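Local coordinates for ferulic acid esterase, AmCE1/Fae1A (Anaeromyces mucronatus, PDB 5CXX), which probably hydrolyses feruloyl esters, releasing ferulic acid, as a feruloyl esterase of the alpha/beta-hydrolase fold, at residues A26-Y31 and E39-V44; A103-T108 and Y122-N127; K34-E39 and I126-E131. One frame throughout, in Å; residues are numbered along the deposited sequence. Where two conformers were deposited one is given.

Contact 1: residues A26-Y31 and E39-V44; sequences AKKITY and ERKMNV
Tyr31 and Arg40 pair across the antiparallel beta hairpin of strands 26-33 and 38-45, which edges the central sheet of the alpha/beta-hydrolase fold. The hydrogen-bonded pairs Lys27-Val44, Ile29-Met42 and Tyr31-Arg40 exchange two backbone bonds each, among them Arg40 N to Tyr31 O at 2.8 Å. Tyr31, Arg40 and Met42 project from one face of the hairpin. Tyr31 CG sits between its own backbone N and carbonyl carbon (chi1 67°), a crowded position from which the ring lies beside Arg40 and Met42. Arg40 runs alongside it: NH1 gives Tyr31 OH a hydrogen bond of 3.0 Å, nearly in the guanidinium plane, while Arg40 CB makes an off-centre CH-pi contact 4.3 Å from the ring centroid. Arg40 NH2 is held by Tyr102 O and Asp100 O. Met42 crosses the ring at about a right angle, its SD 4.6 Å from the centroid in an oblique Met-aromatic contact. A water in the ring plane donates to both Tyr31 OH, at 2.9 Å, and Lys41 O, so Arg40 NH1 and the water both donate to the hydroxyl, which is also hydrogen-bonded to Glu128 OE2 of helix 125-140. Further along this face, Ile29 CG1 packs on Val44 CG2 at 3.8 Å. On the other face the aliphatic chains of Lys28 and Lys41 touch, CD to CD at 3.6 Å; Lys28 NZ goes on to salt bridges with Glu69 and Asp70. Helix 125-140 covers the Tyr31 face through Val132, Ile133 and Tyr136; strand 38-45 continues the sheet into strand 95-99, with strand 26-33 outermost.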
loop_
_atom_site.group_PDB
_atom_site.type_symbol
_atom_site.label_atom_id
_atom_site.label_comp_id
_atom_site.label_asym_id
_atom_site.label_seq_id
_atom_site.Cartn_x
_atom_site.Cartn_y
_atom_site.Cartn_z
ATOM N N ALA A 26 10.171 12.583 -6.482
ATOM C CA ALA A 26 9.246 11.893 -7.358
ATOM C C ALA A 26 9.319 12.454 -8.773
ATOM O O ALA A 26 9.483 13.671 -8.988
ATOM C CB ALA A 26 7.772 12.097 -6.856
ATOM N N LYS A 27 9.200 11.541 -9.739
ATOM C CA LYS A 27 9.063 11.906 -11.148
ATOM C C LYS A 27 7.763 11.333 -11.663
ATOM O O LYS A 27 7.521 10.112 -11.498
ATOM C CB LYS A 27 10.212 11.341 -11.965
ATOM C CG LYS A 27 10.090 11.586 -13.462
ATOM C CD LYS A 27 10.449 12.995 -13.860
ATOM C CE LYS A 27 10.291 13.202 -15.382
ATOM N NZ LYS A 27 8.885 12.776 -15.744
ATOM N N LYS A 28 6.930 12.175 -12.289
ATOM C CA LYS A 28 5.664 11.661 -12.790
ATOM C C LYS A 28 5.802 11.082 -14.191
ATOM O O LYS A 28 6.325 11.751 -15.130
ATOM C CB LYS A 28 4.587 12.757 -12.777
ATOM C CG LYS A 28 3.178 12.131 -12.986
ATOM C CD LYS A 28 2.043 13.166 -12.754
ATOM C CE LYS A 28 1.969 13.605 -11.277
ATOM N NZ LYS A 28 0.696 14.393 -11.075
ATOM N N ILE A 29 5.437 9.812 -14.286
ATOM C CA ILE A 29 5.547 9.047 -15.503
ATOM C C ILE A 29 4.186 8.863 -16.146
ATOM O O ILE A 29 3.197 8.520 -15.459
ATOM C CB ILE A 29 6.175 7.635 -15.170
ATOM C CG1 ILE A 29 7.578 7.798 -14.528
ATOM C CG2 ILE A 29 6.170 6.707 -16.416
ATOM C CD1 ILE A 29 8.493 8.704 -15.292
ATOM N N THR A 30 4.096 9.070 -17.466
ATOM C CA THR A 30 2.891 8.839 -18.249
ATOM C C THR A 30 3.109 7.579 -19.072
ATOM O O THR A 30 4.169 7.465 -19.745
ATOM C CB THR A 30 2.607 10.072 -19.170
ATOM O OG1 THR A 30 2.508 11.232 -18.329
ATOM C CG2 THR A 30 1.265 9.932 -19.864
ATOM N N TYR A 31 2.158 6.651 -19.040
ATOM C CA TYR A 31 2.368 5.348 -19.689
ATOM C C TYR A 31 1.010 4.821 -20.171
ATOM O O TYR A 31 -0.067 5.201 -19.639
ATOM C CB TYR A 31 3.035 4.303 -18.741
ATOM C CG TYR A 31 2.119 3.920 -17.597
ATOM C CD1 TYR A 31 2.030 4.740 -16.457
ATOM C CD2 TYR A 31 1.302 2.785 -17.700
ATOM C CE1 TYR A 31 1.112 4.415 -15.371
ATOM C CE2 TYR A 31 0.426 2.437 -16.629
ATOM C CZ TYR A 31 0.316 3.285 -15.517
ATOM O OH TYR A 31 -0.577 2.887 -14.529
ATOM N N GLU A 39 -4.040 6.427 -21.497
ATOM C CA GLU A 39 -2.798 6.901 -20.860
ATOM C C GLU A 39 -3.029 7.230 -19.396
ATOM O O GLU A 39 -4.029 7.873 -19.043
ATOM C CB GLU A 39 -2.256 8.147 -21.581
ATOM C CG GLU A 39 -1.904 7.943 -23.042
ATOM C CD GLU A 39 -0.541 7.280 -23.281
ATOM O OE1 GLU A 39 0.257 7.160 -22.335
ATOM O OE2 GLU A 39 -0.254 6.893 -24.442
ATOM N N ARG A 40 -2.165 6.700 -18.537
ATOM C CA ARG A 40 -2.284 6.901 -17.097
ATOM C C ARG A 40 -1.003 7.508 -16.531
ATOM O O ARG A 40 -0.002 7.627 -17.236
ATOM C CB ARG A 40 -2.595 5.578 -16.395
ATOM C CG ARG A 40 -3.644 4.729 -17.095
ATOM C CD ARG A 40 -4.092 3.573 -16.216
ATOM N NE ARG A 40 -4.926 4.023 -15.104
ATOM C CZ ARG A 40 -4.544 4.011 -13.832
ATOM N NH1 ARG A 40 -3.337 3.569 -13.502
ATOM N NH2 ARG A 40 -5.368 4.440 -12.886
ATOM N N LYS A 41 -1.039 7.890 -15.258
ATOM C CA LYS A 41 0.142 8.473 -14.601
ATOM C C LYS A 41 0.484 7.720 -13.331
ATOM O O LYS A 41 -0.408 7.184 -12.657
ATOM C CB LYS A 41 -0.116 9.928 -14.232
ATOM C CG LYS A 41 -0.236 10.859 -15.575
ATOM C CD LYS A 41 -0.399 12.340 -15.275
ATOM C CE LYS A 41 -0.197 13.201 -16.532
ATOM N NZ LYS A 41 -0.696 12.493 -17.726
ATOM N N MET A 42 1.785 7.691 -13.018
ATOM C CA MET A 42 2.232 7.183 -11.702
ATOM C C MET A 42 3.481 7.998 -11.329
ATOM O O MET A 42 4.192 8.480 -12.216
ATOM C CB MET A 42 2.600 5.665 -11.698
ATOM C CG MET A 42 3.664 5.316 -12.755
ATOM S SD MET A 42 3.713 3.492 -12.724
ATOM C CE MET A 42 4.875 3.167 -14.092
ATOM N N ASN A 43 3.762 8.130 -10.017
ATOM C CA ASN A 43 5.063 8.663 -9.621
ATOM C C ASN A 43 6.026 7.534 -9.396
ATOM O O ASN A 43 5.716 6.531 -8.727
ATOM C CB ASN A 43 4.952 9.468 -8.347
ATOM C CG ASN A 43 4.260 10.798 -8.596
ATOM O OD1 ASN A 43 4.717 11.591 -9.418
ATOM N ND2 ASN A 43 3.134 11.033 -7.918
ATOM N N VAL A 44 7.219 7.724 -9.932
ATOM C CA VAL A 44 8.334 6.847 -9.619
ATOM C C VAL A 44 9.361 7.634 -8.804
ATOM O O VAL A 44 9.838 8.681 -9.245
ATOM C CB VAL A 44 8.966 6.273 -10.901
ATOM C CG1 VAL A 44 10.200 5.394 -10.567
ATOM C CG2 VAL A 44 7.920 5.422 -11.641
HETATM O O HOH W 1 -0.672 4.452 -12.144
#

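Contact 2: residues A103-T108 and Y122-N127; sequences APKPGT and YDNFIN
Ala103 and Lys105 meet Asn124 where the loop after strand 95-99 packs against the junction of helices 116-123 and 125-140, in the alpha/beta-hydrolase fold. Hydrogen bonds carry most of the contact. Asn124 CG lies anti to its backbone N (chi1 -160°), and from there ND2 donates to Ala103 O at 2.9 Å, nearly straight at both ends and within the plane of the side-chain amide. Asn124 OD1 takes two donors, Lys105 NZ at 3.0 Å and Asn127 ND2 at 2.9 Å, which approach from opposite faces of the carbonyl plane, each about 40° out of it. With both amide atoms engaged, the rotation of the group is fixed, and the lysine charge would probably polarise its carbonyl. An alanine in place of Asn124 would probably leave Ala103 O without this donor and set the ends of Lys105 and Asn127 free to turn. Water-mediated contact adds a link, one water accepting from Lys105 NZ and, at 3.3 Å, from Asn124 ND2. Apolar contact is slighter: Ala103 CB reaches the edge of the Phe125 ring, 4.4 Å from CD1, while the Phe125 side chain also touches Ile165 of helix 157-168. Lys105 to Thr108 form a type II beta turn, in which Lys105 O accepts both Thr108 N at 3.0 Å and, on a lone pair in the carbonyl plane, Thr108 OG1 at 2.7 Å.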
loop_
_atom_site.group_PDB
_atom_site.type_symbol
_atom_site.label_atom_id
_atom_site.label_comp_id
_atom_site.label_asym_id
_atom_site.label_seq_id
_atom_site.Cartn_x
_atom_site.Cartn_y
_atom_site.Cartn_z
ATOM N N ALA A 103 -8.578 2.492 -11.644
ATOM C CA ALA A 103 -8.292 1.973 -12.985
ATOM C C ALA A 103 -9.485 1.259 -13.600
ATOM O O ALA A 103 -9.448 0.066 -13.853
ATOM C CB ALA A 103 -7.066 0.990 -12.882
ATOM N N PRO A 104 -10.570 1.965 -13.870
ATOM C CA PRO A 104 -11.776 1.346 -14.433
ATOM C C PRO A 104 -11.582 0.885 -15.866
ATOM O O PRO A 104 -10.901 1.555 -16.690
ATOM C CB PRO A 104 -12.821 2.519 -14.396
ATOM C CG PRO A 104 -11.894 3.769 -14.593
ATOM C CD PRO A 104 -10.687 3.426 -13.695
ATOM N N LYS A 105 -12.247 -0.231 -16.202
ATOM C CA LYS A 105 -12.407 -0.668 -17.590
ATOM C C LYS A 105 -13.139 0.424 -18.387
ATOM O O LYS A 105 -14.003 1.055 -17.808
ATOM C CB LYS A 105 -13.222 -1.956 -17.618
ATOM C CG LYS A 105 -12.573 -3.092 -16.797
ATOM C CD LYS A 105 -13.475 -4.346 -16.913
ATOM C CE LYS A 105 -12.643 -5.637 -17.067
ATOM N NZ LYS A 105 -11.868 -6.025 -15.844
ATOM N N PRO A 106 -12.894 0.588 -19.690
ATOM C CA PRO A 106 -13.709 1.587 -20.428
ATOM C C PRO A 106 -15.185 1.339 -20.330
ATOM O O PRO A 106 -15.644 0.172 -20.334
ATOM C CB PRO A 106 -13.285 1.426 -21.900
ATOM C CG PRO A 106 -11.959 0.835 -21.805
ATOM C CD PRO A 106 -11.827 0.024 -20.540
ATOM N N GLY A 107 -15.937 2.431 -20.224
ATOM C CA GLY A 107 -17.379 2.374 -20.106
ATOM C C GLY A 107 -17.769 2.349 -18.628
ATOM O O GLY A 107 -18.975 2.534 -18.335
ATOM N N THR A 108 -16.813 2.207 -17.705
ATOM C CA THR A 108 -17.206 2.113 -16.302
ATOM C C THR A 108 -16.626 3.193 -15.441
ATOM O O THR A 108 -16.840 3.170 -14.218
ATOM C CB THR A 108 -16.841 0.779 -15.677
ATOM O OG1 THR A 108 -15.420 0.706 -15.495
ATOM C CG2 THR A 108 -17.278 -0.320 -16.577
ATOM N N TYR A 122 -11.182 0.566 -8.380
ATOM C CA TYR A 122 -10.113 0.206 -7.480
ATOM C C TYR A 122 -9.890 -1.307 -7.492
ATOM O O TYR A 122 -8.742 -1.797 -7.440
ATOM C CB TYR A 122 -10.427 0.691 -5.998
ATOM C CG TYR A 122 -10.290 2.197 -5.908
ATOM C CD1 TYR A 122 -11.299 3.037 -6.393
ATOM C CD2 TYR A 122 -9.115 2.759 -5.318
ATOM C CE1 TYR A 122 -11.120 4.456 -6.343
ATOM C CE2 TYR A 122 -8.960 4.170 -5.253
ATOM C CZ TYR A 122 -9.930 4.964 -5.786
ATOM O OH TYR A 122 -9.774 6.361 -5.735
ATOM N N ASP A 123 -10.998 -2.050 -7.526
ATOM C CA ASP A 123 -10.857 -3.518 -7.612
ATOM C C ASP A 123 -10.081 -3.912 -8.850
ATOM O O ASP A 123 -9.261 -4.855 -8.834
ATOM C CB ASP A 123 -12.228 -4.215 -7.656
ATOM C CG ASP A 123 -13.119 -3.875 -6.458
ATOM O OD1 ASP A 123 -12.525 -3.517 -5.408
ATOM O OD2 ASP A 123 -14.348 -4.013 -6.600
ATOM N N ASN A 124 -10.277 -3.183 -9.953
ATOM C CA ASN A 124 -9.637 -3.544 -11.196
ATOM C C ASN A 124 -8.154 -3.243 -11.202
ATOM O O ASN A 124 -7.427 -3.655 -12.129
ATOM C CB ASN A 124 -10.343 -2.787 -12.372
ATOM C CG ASN A 124 -10.082 -3.446 -13.691
ATOM O OD1 ASN A 124 -10.183 -4.689 -13.811
ATOM N ND2 ASN A 124 -9.840 -2.631 -14.724
ATOM N N PHE A 125 -7.680 -2.534 -10.182
ATOM C CA PHE A 125 -6.276 -2.220 -10.067
ATOM C C PHE A 125 -5.409 -3.492 -9.972
ATOM O O PHE A 125 -4.246 -3.438 -10.384
ATOM C CB PHE A 125 -6.004 -1.316 -8.835
ATOM C CG PHE A 125 -4.562 -0.836 -8.818
ATOM C CD1 PHE A 125 -4.140 0.119 -9.751
ATOM C CD2 PHE A 125 -3.636 -1.372 -7.936
ATOM C CE1 PHE A 125 -2.798 0.507 -9.812
ATOM C CE2 PHE A 125 -2.333 -0.985 -7.980
ATOM C CZ PHE A 125 -1.887 -0.019 -8.906
ATOM N N ILE A 126 -5.988 -4.612 -9.530
ATOM C CA ILE A 126 -5.195 -5.857 -9.562
ATOM C C ILE A 126 -4.709 -6.154 -10.986
ATOM O O ILE A 126 -3.563 -6.537 -11.190
ATOM C CB ILE A 126 -5.992 -7.037 -8.975
ATOM C CG1 ILE A 126 -5.086 -8.288 -8.872
ATOM C CG2 ILE A 126 -7.230 -7.398 -9.867
ATOM C CD1 ILE A 126 -5.784 -9.387 -7.996
ATOM N N ASN A 127 -5.511 -5.856 -11.998
ATOM C CA ASN A 127 -5.118 -6.073 -13.365
ATOM C C ASN A 127 -4.118 -4.993 -13.860
ATOM O O ASN A 127 -3.132 -5.317 -14.535
ATOM C CB ASN A 127 -6.369 -6.108 -14.285
ATOM C CG ASN A 127 -7.260 -7.279 -13.914
ATOM O OD1 ASN A 127 -6.733 -8.395 -13.820
ATOM N ND2 ASN A 127 -8.540 -7.047 -13.591
HETATM O O HOH W 2 -9.668 -4.789 -17.214
#

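Contact 3: residues K34-E39 and I126-E131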
loop_
_atom_site.group_PDB
_atom_site.type_symbol
_atom_site.label_atom_id
_atom_site.label_comp_id
_atom_site.label_asym_id
_atom_site.label_seq_id
_atom_site.Cartn_x
_atom_site.Cartn_y
_atom_site.Cartn_z
ATOM N N LYS A 34 -3.192 -1.008 -21.318
ATOM C CA LYS A 34 -4.174 -1.828 -22.018
ATOM C C LYS A 34 -5.384 -2.231 -21.132
ATOM O O LYS A 34 -6.365 -2.742 -21.680
ATOM C CB LYS A 34 -3.530 -3.094 -22.607
ATOM C CG LYS A 34 -2.952 -3.995 -21.543
ATOM C CD LYS A 34 -2.176 -5.170 -22.232
ATOM C CE LYS A 34 -1.574 -6.070 -21.139
ATOM N NZ LYS A 34 -0.650 -7.058 -21.808
ATOM N N VAL A 35 -5.258 -2.071 -19.812
ATOM C CA VAL A 35 -6.340 -2.443 -18.905
ATOM C C VAL A 35 -7.426 -1.358 -18.913
ATOM O O VAL A 35 -8.618 -1.663 -19.102
ATOM C CB VAL A 35 -5.772 -2.688 -17.504
ATOM C CG1 VAL A 35 -6.897 -2.735 -16.486
ATOM C CG2 VAL A 35 -4.960 -3.986 -17.470
ATOM N N THR A 36 -7.009 -0.118 -18.756
ATOM C CA THR A 36 -7.989 1.016 -18.850
ATOM C C THR A 36 -8.196 1.507 -20.279
ATOM O O THR A 36 -9.135 2.253 -20.576
ATOM C CB THR A 36 -7.535 2.225 -18.010
ATOM O OG1 THR A 36 -6.267 2.688 -18.511
ATOM C CG2 THR A 36 -7.349 1.802 -16.510
ATOM N N GLU A 37 -7.339 1.071 -21.180
ATOM C CA GLU A 37 -7.266 1.567 -22.580
ATOM C C GLU A 37 -7.076 3.077 -22.623
ATOM O O GLU A 37 -7.570 3.745 -23.527
ATOM C CB GLU A 37 -8.481 1.123 -23.409
ATOM C CG GLU A 37 -8.593 -0.421 -23.379
ATOM C CD GLU A 37 -9.661 -0.982 -24.298
ATOM O OE1 GLU A 37 -10.095 -0.320 -25.259
ATOM O OE2 GLU A 37 -10.138 -2.117 -24.031
ATOM N N THR A 38 -6.268 3.587 -21.696
ATOM C CA THR A 38 -5.948 5.007 -21.668
ATOM C C THR A 38 -4.516 5.219 -21.206
ATOM O O THR A 38 -3.902 4.326 -20.640
ATOM C CB THR A 38 -6.866 5.778 -20.700
ATOM O OG1 THR A 38 -6.680 5.256 -19.393
ATOM C CG2 THR A 38 -8.333 5.649 -21.109
ATOM N N GLU A 39 -4.040 6.427 -21.497
ATOM C CA GLU A 39 -2.798 6.901 -20.860
ATOM C C GLU A 39 -3.029 7.230 -19.396
ATOM O O GLU A 39 -4.029 7.873 -19.043
ATOM C CB GLU A 39 -2.256 8.147 -21.581
ATOM C CG GLU A 39 -1.904 7.943 -23.042
ATOM C CD GLU A 39 -0.541 7.280 -23.281
ATOM O OE1 GLU A 39 0.257 7.160 -22.335
ATOM O OE2 GLU A 39 -0.254 6.893 -24.442
ATOM N N ILE A 126 -5.988 -4.612 -9.530
ATOM C CA ILE A 126 -5.195 -5.857 -9.562
ATOM C C ILE A 126 -4.709 -6.154 -10.986
ATOM O O ILE A 126 -3.563 -6.537 -11.190
ATOM C CB ILE A 126 -5.992 -7.037 -8.975
ATOM C CG1 ILE A 126 -5.086 -8.288 -8.872
ATOM C CG2 ILE A 126 -7.230 -7.398 -9.867
ATOM C CD1 ILE A 126 -5.784 -9.387 -7.996
ATOM N N ASN A 127 -5.511 -5.856 -11.998
ATOM C CA ASN A 127 -5.118 -6.073 -13.365
ATOM C C ASN A 127 -4.118 -4.993 -13.860
ATOM O O ASN A 127 -3.132 -5.317 -14.535
ATOM C CB ASN A 127 -6.369 -6.108 -14.285
ATOM C CG ASN A 127 -7.260 -7.279 -13.914
ATOM O OD1 ASN A 127 -6.733 -8.395 -13.820
ATOM N ND2 ASN A 127 -8.540 -7.047 -13.591
ATOM N N GLU A 128 -4.368 -3.738 -13.467
ATOM C CA GLU A 128 -3.435 -2.626 -13.811
ATOM C C GLU A 128 -2.049 -2.906 -13.251
ATOM O O GLU A 128 -1.059 -2.793 -13.975
ATOM C CB GLU A 128 -3.971 -1.292 -13.234
ATOM C CG GLU A 128 -3.042 -0.080 -13.517
ATOM C CD GLU A 128 -2.974 0.227 -15.022
ATOM O OE1 GLU A 128 -3.824 -0.276 -15.801
ATOM O OE2 GLU A 128 -2.045 0.960 -15.430
ATOM N N LEU A 129 -2.005 -3.354 -11.996
ATOM C CA LEU A 129 -0.690 -3.559 -11.365
ATOM C C LEU A 129 0.056 -4.721 -12.073
ATOM O O LEU A 129 1.228 -4.604 -12.435
ATOM C CB LEU A 129 -0.892 -3.810 -9.855
ATOM C CG LEU A 129 0.462 -4.125 -9.148
ATOM C CD1 LEU A 129 1.358 -2.892 -9.089
ATOM C CD2 LEU A 129 0.156 -4.644 -7.702
ATOM N N ILE A 130 -0.637 -5.866 -12.215
ATOM C CA ILE A 130 0.062 -7.102 -12.644
ATOM C C ILE A 130 0.324 -7.112 -14.140
ATOM O O ILE A 130 1.406 -7.541 -14.581
ATOM C CB ILE A 130 -0.776 -8.333 -12.181
ATOM C CG1 ILE A 130 -0.714 -8.369 -10.648
ATOM C CG2 ILE A 130 -0.274 -9.608 -12.835
ATOM C CD1 ILE A 130 -1.723 -9.413 -10.038
ATOM N N GLU A 131 -0.644 -6.590 -14.923
ATOM C CA GLU A 131 -0.533 -6.651 -16.383
ATOM C C GLU A 131 0.207 -5.454 -16.991
ATOM O O GLU A 131 0.702 -5.570 -18.112
ATOM C CB GLU A 131 -1.926 -6.710 -17.053
ATOM C CG GLU A 131 -2.697 -7.959 -16.606
ATOM C CD GLU A 131 -4.086 -7.978 -17.215
ATOM O OE1 GLU A 131 -4.327 -7.331 -18.252
ATOM O OE2 GLU A 131 -4.959 -8.621 -16.645
HETATM O O HOH W 3 1.071 -7.757 -19.619
#
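Val35 has CG1 anti to its backbone N (chi1 166°) and CG2 anti to its carbonyl carbon, which spreads the two methyls over the helix segment 126-131. Glu128 answers with CG anti to its own N and a bend at chi2 (66°) that sets CD so that OE1 lies beside Val35. The valine thus rests among polar atoms by van der Waals contact: CB lies 3.5 Å from Glu128 OE1, and CG2 lies 3.5 Å from Glu131 OE1 and 3.7 Å from Asn127 O. Both methyls also touch Asn127 CB, the two side chains crossing at about a right angle. Glu128 is buried, but its carboxylate is well supplied with partners. OE1 is hydrogen-bonded to Ser33 OG, which accepts from the backbone N of Val35 and Thr36, while OE2 is bonded to Tyr31 OH and has a long, weak ion pair with Arg40 NH1. The serine therefore couples the loop backbone to the helix carboxylate. Lys34 lies across Glu131, CE 3.8 Å from Glu131 O, and a water bridges them, accepting from Lys34 NZ at 2.9 Å and donating to Glu131 O at 2.7 Å. Lys34 NZ and Glu131 OE1 stay 5.1 Å apart, so their attraction is probably only long-range. Thr36 OG1 and Thr38 OG1 share a hydrogen bond of 2.7 Å within the turn. Glu37 and Thr38 together stand opposite Ser33 in a G1 beta bulge at the hairpin end, and here that bulged connection between strands 26-33 and 38-45 is set against helix 125-140 flanking the sheet.

How the contacts relate
From the N terminus, contact 1 comes first, pairing strands 26-33 and 38-45 around a short hairpin turn. Contact 3 starts in that turn and the first residues of strand 38-45, at 34-39, and reaches forward 87 residues to helix 125-140, so it crosses contact 1, and the two share Glu39. Contact 2 opens only after contact 1 has closed; its smaller loop, from 103-108 to 122-127, opens later than contact 3 and ends on the same stretch of helix, sharing Ile126 and Asn127. The loops also meet directly, Thr36 packing on Ala103, Pro104 and Pro106. Glu128 joins contacts 1 and 3. Together the three tie the sheet-edge hairpin, the loop after strand 95-99 and helix 125-140.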